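Local coordinates for allantoin racemase (Pseudomonas fluorescens, PDB 5LG5) that catalyses the racemization of allantoin, interconverting its two enantiomers by proton transfer, at the interface of chains A and B. Coordinates in Å, arbitrary orientation; residue numbers count along the deposited sequence, not the author numbering. Chains: chain A/B, Allantoin racemase.

Contacts 1 and 2 are neighbouring parts of one interface, the centres of their C-alpha atoms being about 6 Å apart. They share A:Ile222, A:Tyr225 and B:Glu174. In both, chain A contributes the segment that follows its helix 201-214, and this segment runs over loops of chain B. B:Glu174 joins the two: its backbone carbonyl is used in contact 1 and its carboxylate in contact 2. The interface is two-fold symmetric, so both contacts recur with the chains exchanged. The deposited assembly holds six copies, and this reciprocal packing of the segment after helix 201-214 may help to hold the paired subunits together.

Contact 1: the interface of chains A and B. Residues chain A 218-220, 222, 225; chain B 106, 174, 196-197.
A:Ser220 meets B:Leu106 and B:Glu174 through two hydrogen bonds, both ending on backbone carbonyls of chain B. The amide N of A:Ser220 donates to O of B:Leu106 at 2.7 Å; the 165° angle at the hydrogen makes it nearly straight, and the donor lies in the carbonyl plane. The hydroxyl OG of the same serine donates to O of B:Glu174, also at 2.7 Å, but from a position tilted 28° out of that carbonyl's plane. OG anti to its own backbone N (chi1 177°) points the hydroxyl away from the amide, towards this second carbonyl. Both acceptors are main-chain oxygens, and the two bonds themselves do not use the side chains of B:Leu106 or B:Glu174.

Apolar packing surrounds these bonds. CB of A:Ser220 presses on CD of the B:Pro197 ring at 3.5 Å, tighter than usual van der Waals contact. The CG2 methyl of A:Ile222 rests on the aliphatic stem of B:Glu174, 3.7 Å from CB, while its CB, with the CG1 arm about as near, lies 4.0 Å from CG1 of B:Val196. Both pairs of side chains cross obliquely. On the other flank, CD2 of B:Leu106 reaches towards the backbone O of A:Ser218 at 3.9 Å. A:Tyr225 is marginal here, its ring nearly perpendicular to the carboxylate of B:Glu174.

This is a loop-to-loop patch of the two-fold subunit interface. The chain A stretch follows helix 201-214; on chain B, B:Leu106 comes just after helix 95-104, B:Glu174 just before strand 175-179, and B:Val196 and B:Pro197 link helix 187-194 to strand 198-199.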
ATOM      1  N   SER A 218      17.612 -23.944  -4.679  1.00 10.09           N
ATOM      2  CA  SER A 218      16.364 -24.483  -5.217  1.00 14.40           C
ATOM      3  C   SER A 218      15.195 -24.016  -4.387  1.00 14.70           C
ATOM      4  O   SER A 218      15.380 -23.428  -3.319  1.00 12.68           O
ATOM      5  CB  SER A 218      16.377 -26.017  -5.287  1.00 16.79           C
ATOM      6  OG  SER A 218      15.253 -26.486  -6.027  1.00 17.57           O
ATOM      7  N   THR A 219      13.997 -24.310  -4.881  1.00 15.04           N
ATOM      8  CA  THR A 219      12.762 -23.920  -4.221  1.00 16.77           C
ATOM      9  C   THR A 219      12.763 -24.336  -2.758  1.00 16.67           C
ATOM     10  O   THR A 219      13.114 -25.464  -2.424  1.00 15.46           O
ATOM     11  CB  THR A 219      11.548 -24.553  -4.929  1.00 16.34           C
ATOM     12  OG1 THR A 219      11.603 -24.230  -6.324  1.00 11.86           O
ATOM     13  CG2 THR A 219      10.219 -24.060  -4.319  1.00 12.38           C
ATOM     14  N   SER A 220      12.398 -23.410  -1.881  1.00 15.30           N
ATOM     15  CA  SER A 220      12.199 -23.752  -0.483  1.00 13.93           C
ATOM     16  C   SER A 220      11.027 -24.717  -0.344  1.00 14.36           C
ATOM     17  O   SER A 220       9.935 -24.451  -0.846  1.00 12.77           O
ATOM     18  CB  SER A 220      11.917 -22.503   0.337  1.00 12.46           C
ATOM     19  OG  SER A 220      11.671 -22.875   1.677  1.00 11.88           O
ATOM     20  N   ILE A 222       9.809 -25.656   2.594  1.00 17.06           N
ATOM     21  CA  ILE A 222       9.435 -25.553   4.005  1.00 13.88           C
ATOM     22  C   ILE A 222       7.934 -25.317   4.261  1.00 13.83           C
ATOM     23  O   ILE A 222       7.385 -25.749   5.270  1.00 16.57           O
ATOM     24  CB  ILE A 222      10.257 -24.453   4.706  1.00 17.77           C
ATOM     25  CG1 ILE A 222      10.196 -24.602   6.234  1.00 18.49           C
ATOM     26  CG2 ILE A 222       9.766 -23.077   4.300  1.00 12.59           C
ATOM     27  CD1 ILE A 222      11.048 -25.715   6.758  1.00 20.53           C
ATOM     28  N   TYR A 225       5.634 -24.069  -0.766  1.00 10.71           N
ATOM     29  CA  TYR A 225       5.944 -24.927  -1.912  1.00 14.76           C
ATOM     30  C   TYR A 225       6.441 -26.312  -1.511  1.00 14.80           C
ATOM     31  O   TYR A 225       7.174 -26.952  -2.258  1.00 13.11           O
ATOM     32  CB  TYR A 225       6.936 -24.241  -2.838  1.00 12.55           C
ATOM     33  CG  TYR A 225       6.505 -22.848  -3.229  1.00 14.33           C
ATOM     34  CD1 TYR A 225       5.230 -22.593  -3.737  1.00 14.94           C
ATOM     35  CD2 TYR A 225       7.376 -21.780  -3.072  1.00 15.66           C
ATOM     36  CE1 TYR A 225       4.841 -21.283  -4.087  1.00 14.27           C
ATOM     37  CE2 TYR A 225       7.007 -20.501  -3.416  1.00 19.69           C
ATOM     38  CZ  TYR A 225       5.742 -20.255  -3.921  1.00 15.12           C
ATOM     39  OH  TYR A 225       5.415 -18.958  -4.253  1.00 24.36           O
TER
ATOM     40  N   LEU B 106      12.604 -18.253  -4.971  1.00  7.25           N
ATOM     41  CA  LEU B 106      12.773 -19.519  -4.255  1.00 10.86           C
ATOM     42  C   LEU B 106      11.702 -19.815  -3.215  1.00 10.75           C
ATOM     43  O   LEU B 106      11.587 -20.936  -2.730  1.00 11.58           O
ATOM     44  CB  LEU B 106      14.143 -19.560  -3.577  1.00  9.29           C
ATOM     45  CG  LEU B 106      15.326 -19.336  -4.516  1.00  9.51           C
ATOM     46  CD1 LEU B 106      16.642 -19.400  -3.724  1.00 10.09           C
ATOM     47  CD2 LEU B 106      15.313 -20.331  -5.643  1.00  8.85           C
ATOM     48  N   GLU B 174      10.621 -18.297   4.105  1.00  9.10           N
ATOM     49  CA  GLU B 174      10.882 -19.593   3.485  1.00 13.62           C
ATOM     50  C   GLU B 174      12.297 -19.631   2.945  1.00 13.90           C
ATOM     51  O   GLU B 174      12.850 -20.705   2.677  1.00 11.79           O
ATOM     52  CB  GLU B 174       9.849 -19.869   2.402  1.00  9.21           C
ATOM     53  CG  GLU B 174       8.443 -19.837   2.966  1.00 12.44           C
ATOM     54  CD  GLU B 174       7.392 -20.197   1.945  1.00 12.12           C
ATOM     55  OE1 GLU B 174       7.759 -20.431   0.766  1.00 10.99           O
ATOM     56  OE2 GLU B 174       6.204 -20.255   2.333  1.00 14.10           O
ATOM     57  N   VAL B 196      16.281 -24.421   4.916  1.00 20.04           N
ATOM     58  CA  VAL B 196      15.749 -23.543   3.866  1.00 18.44           C
ATOM     59  C   VAL B 196      16.895 -22.989   3.012  1.00 16.18           C
ATOM     60  O   VAL B 196      18.035 -22.938   3.478  1.00 14.35           O
ATOM     61  CB  VAL B 196      14.921 -22.378   4.461  1.00 16.77           C
ATOM     62  CG1 VAL B 196      13.877 -22.918   5.447  1.00 16.04           C
ATOM     63  CG2 VAL B 196      15.839 -21.359   5.147  1.00 13.74           C
ATOM     64  N   PRO B 197      16.599 -22.573   1.769  1.00 13.70           N
ATOM     65  CA  PRO B 197      17.647 -21.945   0.957  1.00 12.99           C
ATOM     66  C   PRO B 197      18.147 -20.673   1.630  1.00 11.45           C
ATOM     67  O   PRO B 197      17.354 -19.920   2.191  1.00 11.72           O
ATOM     68  CB  PRO B 197      16.922 -21.571  -0.343  1.00 11.57           C
ATOM     69  CG  PRO B 197      15.672 -22.405  -0.364  1.00 13.76           C
ATOM     70  CD  PRO B 197      15.295 -22.587   1.079  1.00 12.69           C
TER

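Contact 2: the interface of chains A and B. Residues chain A 222-225; chain B 107-108, 172, 174.
A:Thr224 faces B:Glu174 with OG1 anti to its own carbonyl carbon and beside its backbone N (chi1 -54°), a rotamer that sets the hydroxyl beside the amide, where both reach one acceptor. The glutamate chain is extended beyond CG (chi2 -176°), carrying its carboxylate out to them. OE2 accepts from both donors: OG1 comes to 2.5 Å, a short bond using the syn lone pair, and N of A:Thr224 to 3.1 Å, from 51° above the carboxylate plane. Within chain B, the amide N of B:His108 donates to the other oxygen, OE1, at 2.8 Å from above the plane. This second-shell bond helps to fix the rotation of the carboxylate. Replacing B:Glu174 with an alanine would probably leave the hydroxyl and amide of A:Thr224 and the amide of B:His108 without the carboxylate that accepts from them.

A:Arg223 extends past the carboxylate, its CB 3.3 Å from OE2 of B:Glu174, with guanidinium and carboxylate planes almost perpendicular. No salt bridge forms, NH1 of A:Arg223 being 4.6 Å from OE2 of B:Glu174, although the opposite charge may still offer some stabilisation. CG of B:Lys172 sits over one guanidinium face, near its rim; NH2 of A:Arg223 comes within 4.1 Å of NZ of B:Lys172, which, if both are charged, would probably be mildly unfavourable.

The A:Tyr225 ring lies by B:Gly107, CE2 to CA 3.7 Å, and its OH comes in plane to the imidazole edge of B:His108.

The patch may help to pair the subunits. Chain A contributes a loop beyond helix 201-214; B:Gly107 and B:His108 precede strand 110-114, and B:Lys172 and B:Glu174 lead into strand 175-179.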
ATOM      1  N   ILE A 222       9.809 -25.656   2.594  1.00 17.06           N
ATOM      2  CA  ILE A 222       9.435 -25.553   4.005  1.00 13.88           C
ATOM      3  C   ILE A 222       7.934 -25.317   4.261  1.00 13.83           C
ATOM      4  O   ILE A 222       7.385 -25.749   5.270  1.00 16.57           O
ATOM      5  CB  ILE A 222      10.257 -24.453   4.706  1.00 17.77           C
ATOM      6  CG1 ILE A 222      10.196 -24.602   6.234  1.00 18.49           C
ATOM      7  CG2 ILE A 222       9.766 -23.077   4.300  1.00 12.59           C
ATOM      8  CD1 ILE A 222      11.048 -25.715   6.758  1.00 20.53           C
ATOM      9  N   ARG A 223       7.258 -24.644   3.343  1.00 13.02           N
ATOM     10  CA  ARG A 223       5.892 -24.242   3.619  1.00 14.11           C
ATOM     11  C   ARG A 223       5.038 -24.211   2.378  1.00 14.44           C
ATOM     12  O   ARG A 223       4.448 -25.222   1.989  1.00 12.97           O
ATOM     13  CB  ARG A 223       5.860 -22.869   4.316  1.00 14.03           C
ATOM     14  CG  ARG A 223       4.512 -22.530   4.971  1.00 16.85           C
ATOM     15  CD  ARG A 223       4.411 -21.038   5.320  1.00 14.51           C
ATOM     16  NE  ARG A 223       3.175 -20.707   6.030  1.00 14.90           N
ATOM     17  CZ  ARG A 223       2.629 -19.495   6.058  1.00 18.43           C
ATOM     18  NH1 ARG A 223       3.211 -18.492   5.414  1.00 17.00           N
ATOM     19  NH2 ARG A 223       1.502 -19.287   6.724  1.00 17.39           N
ATOM     20  N   THR A 224       4.969 -23.032   1.768  1.00  9.28           N
ATOM     21  CA  THR A 224       4.086 -22.821   0.641  1.00 12.65           C
ATOM     22  C   THR A 224       4.361 -23.797  -0.494  1.00 12.45           C
ATOM     23  O   THR A 224       3.429 -24.325  -1.099  1.00 11.43           O
ATOM     24  CB  THR A 224       4.197 -21.383   0.118  1.00 11.50           C
ATOM     25  OG1 THR A 224       3.963 -20.475   1.205  1.00 11.62           O
ATOM     26  CG2 THR A 224       3.186 -21.138  -0.977  1.00 10.77           C
ATOM     27  N   TYR A 225       5.634 -24.069  -0.766  1.00 10.71           N
ATOM     28  CA  TYR A 225       5.944 -24.927  -1.912  1.00 14.76           C
ATOM     29  C   TYR A 225       6.441 -26.312  -1.511  1.00 14.80           C
ATOM     30  O   TYR A 225       7.174 -26.952  -2.258  1.00 13.11           O
ATOM     31  CB  TYR A 225       6.936 -24.241  -2.838  1.00 12.55           C
ATOM     32  CG  TYR A 225       6.505 -22.848  -3.229  1.00 14.33           C
ATOM     33  CD1 TYR A 225       5.230 -22.593  -3.737  1.00 14.94           C
ATOM     34  CD2 TYR A 225       7.376 -21.780  -3.072  1.00 15.66           C
ATOM     35  CE1 TYR A 225       4.841 -21.283  -4.087  1.00 14.27           C
ATOM     36  CE2 TYR A 225       7.007 -20.501  -3.416  1.00 19.69           C
ATOM     37  CZ  TYR A 225       5.742 -20.255  -3.921  1.00 15.12           C
ATOM     38  OH  TYR A 225       5.415 -18.958  -4.253  1.00 24.36           O
TER
ATOM     39  N   GLY B 107      10.923 -18.813  -2.840  1.00  9.34           N
ATOM     40  CA  GLY B 107       9.963 -19.031  -1.777  1.00 12.08           C
ATOM     41  C   GLY B 107       8.900 -17.964  -1.739  1.00 11.79           C
ATOM     42  O   GLY B 107       8.991 -16.965  -2.453  1.00  9.49           O
ATOM     43  N   HIS B 108       7.879 -18.180  -0.921  1.00 11.78           N
ATOM     44  CA  HIS B 108       6.769 -17.247  -0.904  1.00 13.09           C
ATOM     45  C   HIS B 108       7.170 -15.959  -0.196  1.00 14.77           C
ATOM     46  O   HIS B 108       6.687 -14.874  -0.533  1.00 17.15           O
ATOM     47  CB  HIS B 108       5.539 -17.873  -0.256  1.00 11.96           C
ATOM     48  CG  HIS B 108       4.281 -17.105  -0.516  1.00 13.85           C
ATOM     49  ND1 HIS B 108       3.704 -16.278   0.421  1.00 16.78           N
ATOM     50  CD2 HIS B 108       3.506 -17.024  -1.621  1.00 15.53           C
ATOM     51  CE1 HIS B 108       2.615 -15.731  -0.092  1.00 19.30           C
ATOM     52  NE2 HIS B 108       2.470 -16.170  -1.327  1.00 19.07           N
ATOM     53  N   LYS B 172       7.362 -16.639   9.128  1.00 14.77           N
ATOM     54  CA  LYS B 172       6.989 -17.464   7.967  1.00 12.93           C
ATOM     55  C   LYS B 172       7.911 -17.273   6.764  1.00 12.75           C
ATOM     56  O   LYS B 172       7.486 -17.442   5.617  1.00 12.75           O
ATOM     57  CB  LYS B 172       5.522 -17.252   7.564  1.00 15.45           C
ATOM     58  CG  LYS B 172       4.507 -17.524   8.688  1.00 14.98           C
ATOM     59  CD  LYS B 172       4.740 -18.904   9.286  1.00 16.60           C
ATOM     60  CE  LYS B 172       3.758 -19.219  10.409  1.00 21.56           C
ATOM     61  NZ  LYS B 172       3.216 -20.594  10.184  1.00 30.66           N
ATOM     62  N   GLU B 174      10.621 -18.297   4.105  1.00  9.10           N
ATOM     63  CA  GLU B 174      10.882 -19.593   3.485  1.00 13.62           C
ATOM     64  C   GLU B 174      12.297 -19.631   2.945  1.00 13.90           C
ATOM     65  O   GLU B 174      12.850 -20.705   2.677  1.00 11.79           O
ATOM     66  CB  GLU B 174       9.849 -19.869   2.402  1.00  9.21           C
ATOM     67  CG  GLU B 174       8.443 -19.837   2.966  1.00 12.44           C
ATOM     68  CD  GLU B 174       7.392 -20.197   1.945  1.00 12.12           C
ATOM     69  OE1 GLU B 174       7.759 -20.431   0.766  1.00 10.99           O
ATOM     70  OE2 GLU B 174       6.204 -20.255   2.333  1.00 14.10           O
TER